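Local coordinates for protein flavodoxin (Lactobacillus reuteri, PDB 5VEG) that binds flavin mononucleotide, is associated with a propanediol-utilisation bacterial microcompartment and probably donates low-potential electrons to redox enzymes, at residues E45-A48 with N49-D53. Numbering follows the deposited sequence.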
loop_
_atom_site.group_PDB
_atom_site.type_symbol
_atom_site.label_atom_id
_atom_site.label_comp_id
_atom_site.label_asym_id
_atom_site.label_seq_id
_atom_site.Cartn_x
_atom_site.Cartn_y
_atom_site.Cartn_z
ATOM N N GLU A 45 -7.788 -4.628 4.514
ATOM C CA GLU A 45 -7.670 -3.912 5.779
ATOM C C GLU A 45 -6.835 -4.713 6.766
ATOM O O GLU A 45 -6.034 -4.146 7.520
ATOM C CB GLU A 45 -9.055 -3.618 6.353
ATOM C CG GLU A 45 -8.994 -3.011 7.729
ATOM C CD GLU A 45 -10.353 -2.629 8.277
ATOM O OE1 GLU A 45 -11.358 -2.708 7.529
ATOM O OE2 GLU A 45 -10.396 -2.228 9.463
ATOM N N GLU A 46 -7.005 -6.038 6.765
ATOM C CA GLU A 46 -6.112 -6.904 7.531
ATOM C C GLU A 46 -4.659 -6.703 7.112
ATOM O O GLU A 46 -3.772 -6.574 7.966
ATOM C CB GLU A 46 -6.538 -8.368 7.354
ATOM C CG GLU A 46 -5.952 -9.340 8.343
ATOM C CD GLU A 46 -6.582 -10.736 8.222
ATOM O OE1 GLU A 46 -7.615 -10.877 7.524
ATOM O OE2 GLU A 46 -6.049 -11.689 8.829
ATOM N N VAL A 47 -4.395 -6.653 5.801
ATOM C CA VAL A 47 -3.026 -6.433 5.322
ATOM C C VAL A 47 -2.501 -5.090 5.818
ATOM O O VAL A 47 -1.378 -4.989 6.325
ATOM C CB VAL A 47 -2.968 -6.517 3.788
ATOM C CG1 VAL A 47 -1.582 -6.040 3.256
ATOM C CG2 VAL A 47 -3.308 -7.954 3.299
ATOM N N ALA A 48 -3.307 -4.038 5.665
ATOM C CA ALA A 48 -2.911 -2.724 6.170
ATOM C C ALA A 48 -2.641 -2.763 7.677
ATOM O O ALA A 48 -1.658 -2.182 8.153
ATOM C CB ALA A 48 -3.993 -1.697 5.825
ATOM N N ASN A 49 -3.497 -3.453 8.440
ATOM C CA ASN A 49 -3.285 -3.579 9.884
ATOM C C ASN A 49 -1.936 -4.211 10.199
ATOM O O ASN A 49 -1.224 -3.760 11.103
ATOM C CB ASN A 49 -4.397 -4.421 10.520
ATOM C CG ASN A 49 -5.750 -3.720 10.569
ATOM O OD1 ASN A 49 -5.876 -2.518 10.306
ATOM N ND2 ASN A 49 -6.780 -4.485 10.916
ATOM N N ILE A 50 -1.579 -5.282 9.484
ATOM C CA ILE A 50 -0.296 -5.933 9.728
ATOM C C ILE A 50 0.852 -4.985 9.417
ATOM O O ILE A 50 1.853 -4.948 10.139
ATOM C CB ILE A 50 -0.194 -7.234 8.909
ATOM C CG1 ILE A 50 -1.262 -8.232 9.385
ATOM C CG2 ILE A 50 1.212 -7.819 9.003
ATOM C CD1 ILE A 50 -1.558 -9.388 8.392
ATOM N N VAL A 51 0.731 -4.206 8.340
ATOM C CA VAL A 51 1.803 -3.278 7.984
ATOM C C VAL A 51 1.900 -2.155 9.015
ATOM O O VAL A 51 2.999 -1.771 9.431
ATOM C CB VAL A 51 1.587 -2.737 6.556
ATOM C CG1 VAL A 51 2.629 -1.670 6.230
ATOM C CG2 VAL A 51 1.639 -3.899 5.506
ATOM N N CYS A 52 0.756 -1.630 9.462
ATOM C CA CYS A 52 0.762 -0.605 10.505
ATOM C C CYS A 52 1.407 -1.114 11.784
ATOM O O CYS A 52 2.176 -0.393 12.430
ATOM C CB CYS A 52 -0.655 -0.142 10.809
ATOM S SG CYS A 52 -1.426 0.733 9.489
ATOM N N ASP A 53 1.091 -2.351 12.174
ATOM C CA ASP A 53 1.702 -2.941 13.357
ATOM C C ASP A 53 3.214 -3.050 13.194
ATOM O O ASP A 53 3.970 -2.656 14.088
ATOM C CB ASP A 53 1.092 -4.319 13.638
ATOM C CG ASP A 53 -0.324 -4.235 14.192
ATOM O OD1 ASP A 53 -0.710 -3.153 14.699
ATOM O OD2 ASP A 53 -1.052 -5.256 14.117
#
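Glu45 and Asn49 meet one turn apart on helix 43-56, the crossover helix of the first beta-alpha-beta unit in this flavodoxin fold. Asn49 N donates to Glu45 O at 2.8 Å, and the Asn49 side chain folds back over the same carbonyl, its CG 3.1 Å from Glu45 O. A chi1 of -71° sets that CG beside its own backbone N and hence against the preceding turn. The extended Glu45 chain passes obliquely across it, its carboxylate plane turned 87° from the amide. An alanine in place of Asn49 would keep the backbone bond but would probably leave Glu45 O without its amide cover and remove the amide's contact with the Glu45 CG.

The next i to i+4 bonds continue the ladder: Ile50 N to Glu46 O, Val51 N to Val47 O at 3.0 Å, and Cys52 N to Ala48 O. On another side of the helix, Val47 CG1 and Val51 CG2 approach loosely at 4.5 Å, and Val51 CG2 also rests 3.3 Å from Val47 O.

Further out, the two valines and Ile50 pack on Leu165 of helix 159-176, whereas Ala48 and Cys52 face the sheet, both touching Val35 of strand 31-38 and Glu64 of strand 60-66. Glu45 lies toward the cofactor end, its side chain about 6 Å from the bound FMN, and touches Thr39 and Tyr37. Cys52 N reaches Ala48 O almost straight, with an N-H...O angle of 167°, while Cys52 SG lies 3.2 Å from that same Ala48 O.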